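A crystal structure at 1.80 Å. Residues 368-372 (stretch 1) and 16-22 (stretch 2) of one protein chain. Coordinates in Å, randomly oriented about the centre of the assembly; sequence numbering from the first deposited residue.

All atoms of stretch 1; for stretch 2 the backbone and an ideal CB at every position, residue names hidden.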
ATOM      1  N   HIS A 368      31.131 -19.883 -32.123  1.00 28.94           N
ATOM      2  CA  HIS A 368      32.013 -20.638 -31.233  1.00 29.60           C
ATOM      3  C   HIS A 368      31.226 -21.530 -30.279  1.00 30.07           C
ATOM      4  O   HIS A 368      31.577 -22.691 -30.064  1.00 30.76           O
ATOM      5  CB  HIS A 368      32.878 -19.691 -30.396  1.00 29.24           C
ATOM      6  CG  HIS A 368      34.078 -19.162 -31.116  1.00 29.62           C
ATOM      7  ND1 HIS A 368      35.033 -18.388 -30.492  1.00 29.73           N
ATOM      8  CD2 HIS A 368      34.483 -19.298 -32.401  1.00 29.12           C
ATOM      9  CE1 HIS A 368      35.975 -18.070 -31.363  1.00 30.30           C
ATOM     10  NE2 HIS A 368      35.665 -18.609 -32.529  1.00 29.28           N
ATOM     11  N   VAL A 369      30.154 -20.976 -29.721  1.00 29.55           N
ATOM     12  CA  VAL A 369      29.321 -21.674 -28.750  1.00 29.52           C
ATOM     13  C   VAL A 369      28.148 -22.461 -29.333  1.00 29.58           C
ATOM     14  O   VAL A 369      27.887 -23.588 -28.921  1.00 29.15           O
ATOM     15  CB  VAL A 369      28.781 -20.666 -27.711  1.00 29.45           C
ATOM     16  CG1 VAL A 369      27.912 -21.371 -26.688  1.00 29.39           C
ATOM     17  CG2 VAL A 369      29.951 -19.959 -27.033  1.00 29.93           C
ATOM     18  N   LYS A 370      27.436 -21.855 -30.277  1.00 29.35           N
ATOM     19  CA  LYS A 370      26.288 -22.491 -30.921  1.00 29.50           C
ATOM     20  C   LYS A 370      25.197 -23.022 -29.985  1.00 28.32           C
ATOM     21  O   LYS A 370      24.709 -24.140 -30.154  1.00 27.57           O
ATOM     22  CB  LYS A 370      26.764 -23.614 -31.853  1.00 30.57           C
ATOM     23  CG  LYS A 370      27.698 -23.133 -32.958  1.00 33.73           C
ATOM     24  CD  LYS A 370      28.034 -24.240 -33.953  1.00 35.90           C
ATOM     25  CE  LYS A 370      28.979 -23.735 -35.034  1.00 37.11           C
ATOM     26  NZ  LYS A 370      29.224 -24.768 -36.086  1.00 39.37           N
ATOM     27  N   LEU A 371      24.812 -22.217 -29.001  1.00 27.37           N
ATOM     28  CA  LEU A 371      23.753 -22.583 -28.066  1.00 27.18           C
ATOM     29  C   LEU A 371      22.588 -21.612 -28.313  1.00 27.22           C
ATOM     30  O   LEU A 371      22.757 -20.614 -29.001  1.00 27.16           O
ATOM     31  CB  LEU A 371      24.260 -22.477 -26.619  1.00 27.04           C
ATOM     32  CG  LEU A 371      25.229 -23.599 -26.213  1.00 28.02           C
ATOM     33  CD1 LEU A 371      25.744 -23.382 -24.792  1.00 27.07           C
ATOM     34  CD2 LEU A 371      24.509 -24.932 -26.305  1.00 27.72           C
ATOM     35  N   PRO A 372      21.397 -21.893 -27.758  1.00 27.82           N
ATOM     36  CA  PRO A 372      20.216 -21.032 -27.939  1.00 27.79           C
ATOM     37  C   PRO A 372      20.371 -19.581 -27.482  1.00 28.30           C
ATOM     38  O   PRO A 372      19.833 -18.662 -28.114  1.00 26.82           O
ATOM     39  CB  PRO A 372      19.135 -21.757 -27.145  1.00 28.40           C
ATOM     40  CG  PRO A 372      19.558 -23.191 -27.229  1.00 28.27           C
ATOM     41  CD  PRO A 372      21.042 -23.097 -26.990  1.00 27.69           C
ATOM     42  N   UNK A  16      32.829 -26.530 -21.493  1.00 31.61           N
ATOM     43  CA  UNK A  16      31.778 -25.787 -20.805  1.00 30.99           C
ATOM     44  C   UNK A  16      30.440 -25.969 -21.518  1.00 31.07           C
ATOM     45  O   UNK A  16      29.403 -26.115 -20.873  1.00 31.80           O
ATOM     46  CB  UNK A  16      32.138 -24.302 -20.720  1.00 30.99           C
ATOM     47  N   UNK A  17      30.466 -25.974 -22.851  1.00 30.48           N
ATOM     48  CA  UNK A  17      29.238 -26.159 -23.622  1.00 30.57           C
ATOM     49  C   UNK A  17      28.620 -27.524 -23.332  1.00 30.06           C
ATOM     50  O   UNK A  17      27.400 -27.658 -23.220  1.00 29.07           O
ATOM     51  CB  UNK A  17      29.518 -26.012 -25.119  1.00 30.57           C
ATOM     52  N   UNK A  18      29.470 -28.540 -23.219  1.00 30.36           N
ATOM     53  CA  UNK A  18      29.007 -29.892 -22.943  1.00 30.68           C
ATOM     54  C   UNK A  18      28.301 -29.967 -21.590  1.00 30.83           C
ATOM     55  O   UNK A  18      27.382 -30.763 -21.403  1.00 31.31           O
ATOM     56  CB  UNK A  18      30.181 -30.872 -22.982  1.00 30.68           C
ATOM     57  N   UNK A  19      28.736 -29.138 -20.646  1.00 31.40           N
ATOM     58  CA  UNK A  19      28.127 -29.125 -19.322  1.00 31.96           C
ATOM     59  C   UNK A  19      26.671 -28.696 -19.433  1.00 31.69           C
ATOM     60  O   UNK A  19      25.802 -29.217 -18.736  1.00 31.12           O
ATOM     61  CB  UNK A  19      28.893 -28.196 -18.378  1.00 31.96           C
ATOM     62  N   UNK A  20      26.407 -27.741 -20.319  1.00 31.03           N
ATOM     63  CA  UNK A  20      25.045 -27.258 -20.521  1.00 31.15           C
ATOM     64  C   UNK A  20      24.155 -28.340 -21.145  1.00 30.44           C
ATOM     65  O   UNK A  20      23.105 -28.682 -20.606  1.00 30.90           O
ATOM     66  CB  UNK A  20      25.056 -26.010 -21.406  1.00 31.15           C
ATOM     67  N   UNK A  21      24.584 -28.881 -22.283  1.00 31.13           N
ATOM     68  CA  UNK A  21      23.808 -29.897 -22.988  1.00 31.53           C
ATOM     69  C   UNK A  21      23.656 -31.238 -22.277  1.00 32.36           C
ATOM     70  O   UNK A  21      22.633 -31.903 -22.422  1.00 31.41           O
ATOM     71  CB  UNK A  21      24.452 -30.145 -24.354  1.00 31.53           C
ATOM     72  N   UNK A  22      24.662 -31.645 -21.512  1.00 33.34           N
ATOM     73  CA  UNK A  22      24.574 -32.919 -20.805  1.00 34.23           C
ATOM     74  C   UNK A  22      23.819 -32.800 -19.487  1.00 34.60           C
ATOM     75  O   UNK A  22      23.530 -33.799 -18.826  1.00 33.98           O
ATOM     76  CB  UNK A  22      25.977 -33.471 -20.546  1.00 34.23           C
TER

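Stretch 2 is helical, and its contact with stretch 1 lies where a helix gives out: His-368 and Val-369 are helical, Lys-370 leaves helical geometry with positive phi, and the CA-to-CB bond of Leu-371 points toward stretch 2. Stretch 1 therefore offers two things, a set of backbone carbonyls around the helix end and a branched apolar side chain.

At position 16 the ideal CB has nothing of stretch 1 within 5.5 Å, so the contact places little constraint on the choice, and any residue at ease in a helix would suit. The residue is Leu-16, whose side chain stays out of reach of stretch 1.

Position 17 is the most informative. Its CA lies 6.8 Å from the CA of Val-369, the closest CA pair across the two stretches, and its CA-to-CB bond points toward stretch 1. The ideal CB is 4.6 Å from Leu-371 CD1 and 4.8 Å from Val-369 O, so apolar surface and a carbonyl acceptor are both at hand. A medium apolar residue could pack here; a long chain with an apolar stem and a donor at its tip, such as lysine, arginine or glutamine, would use both features. The deposited residue is Lys-17, with all four chi angles t. This extended chain runs past the helix end: its CE lies 3.9 Å from Leu-371 CD2, its CD 3.2 Å from Val-369 O, and its NZ 3.9 Å from Lys-370 CB. Beyond the carbonyl of Val-369, the amino group gives a hydrogen bond to a water (NZ to water O, 3.1 Å), which in turn donates to the backbone carbonyl of Lys-370 (water O to Lys-370 O, 2.8 Å). The water thus joins the ammonium group to stretch 1. The side chain of Lys-370 leads away at its end, leaving the two amino groups well apart.

Position 18 turns its CA-to-CB bond away from stretch 1, and small or polar residues would serve equally well; it is Ala-18. Position 19 is likewise out of reach and undemanding. Gln-19 occupies it and uses NE2 in a hydrogen bond elsewhere in the structure.

Position 20 returns to the contact, one turn after Lys-17. Its CB points toward stretch 1 and lies 4.3 Å from Leu-371 CD1, a methyl group that offers no polar partner, so valine, isoleucine, leucine or methionine would suit. It is Ile-20, with CG1 4.2 Å from Leu-371 CD1.

At position 21 the bond points sideways and the ideal CB finds nothing within 5.5 Å. A short side chain would miss Leu-371, whereas a longer apolar one could bend back to it. Leu-21 does so: its end comes nearer, bringing CD2 to 4.0 Å from Leu-371 CD2. Leu-371 thus meets Lys-17, Ile-20 and Leu-21.

Position 22 is out of reach, and polar residues are among the many it could accept; it is Asn-22, whose backbone N donates to Ala-18 O at 2.9 Å.

Stretch 2 (16-22) LKAQILN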
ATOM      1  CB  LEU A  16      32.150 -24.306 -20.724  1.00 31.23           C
ATOM      2  CG  LEU A  16      33.394 -24.000 -19.885  1.00 30.96           C
ATOM      3  CD1 LEU A  16      33.807 -22.558 -20.078  1.00 31.80           C
ATOM      4  CD2 LEU A  16      33.108 -24.289 -18.418  1.00 30.74           C
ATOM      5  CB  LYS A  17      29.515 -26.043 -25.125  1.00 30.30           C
ATOM      6  CG  LYS A  17      28.306 -26.399 -25.985  1.00 31.88           C
ATOM      7  CD  LYS A  17      28.623 -26.354 -27.474  1.00 33.23           C
ATOM      8  CE  LYS A  17      27.396 -26.726 -28.299  1.00 34.20           C
ATOM      9  NZ  LYS A  17      27.693 -26.820 -29.760  1.00 35.09           N
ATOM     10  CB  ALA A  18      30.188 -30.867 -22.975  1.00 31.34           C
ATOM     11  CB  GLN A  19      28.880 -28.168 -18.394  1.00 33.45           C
ATOM     12  CG  GLN A  19      30.364 -28.477 -18.254  1.00 35.85           C
ATOM     13  CD  GLN A  19      31.049 -27.599 -17.222  1.00 37.18           C
ATOM     14  OE1 GLN A  19      30.617 -26.473 -16.963  1.00 36.43           O
ATOM     15  NE2 GLN A  19      32.131 -28.105 -16.638  1.00 36.83           N
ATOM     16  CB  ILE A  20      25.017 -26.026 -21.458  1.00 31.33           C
ATOM     17  CG1 ILE A  20      25.876 -24.891 -20.884  1.00 31.83           C
ATOM     18  CG2 ILE A  20      23.581 -25.575 -21.668  1.00 32.33           C
ATOM     19  CD1 ILE A  20      25.346 -24.283 -19.600  1.00 32.93           C
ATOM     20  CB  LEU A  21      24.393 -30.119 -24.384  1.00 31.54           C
ATOM     21  CG  LEU A  21      24.287 -28.896 -25.304  1.00 32.41           C
ATOM     22  CD1 LEU A  21      24.933 -29.196 -26.638  1.00 32.12           C
ATOM     23  CD2 LEU A  21      22.822 -28.517 -25.478  1.00 31.90           C
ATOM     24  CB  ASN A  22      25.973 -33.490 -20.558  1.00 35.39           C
ATOM     25  CG  ASN A  22      26.649 -33.927 -21.840  1.00 35.73           C
ATOM     26  OD1 ASN A  22      26.002 -34.482 -22.729  1.00 37.77           O
ATOM     27  ND2 ASN A  22      27.952 -33.688 -21.942  1.00 35.51           N
TER
HETATM   28  O   HOH W   1      25.048 -26.627 -31.433  1.00 36.88           O
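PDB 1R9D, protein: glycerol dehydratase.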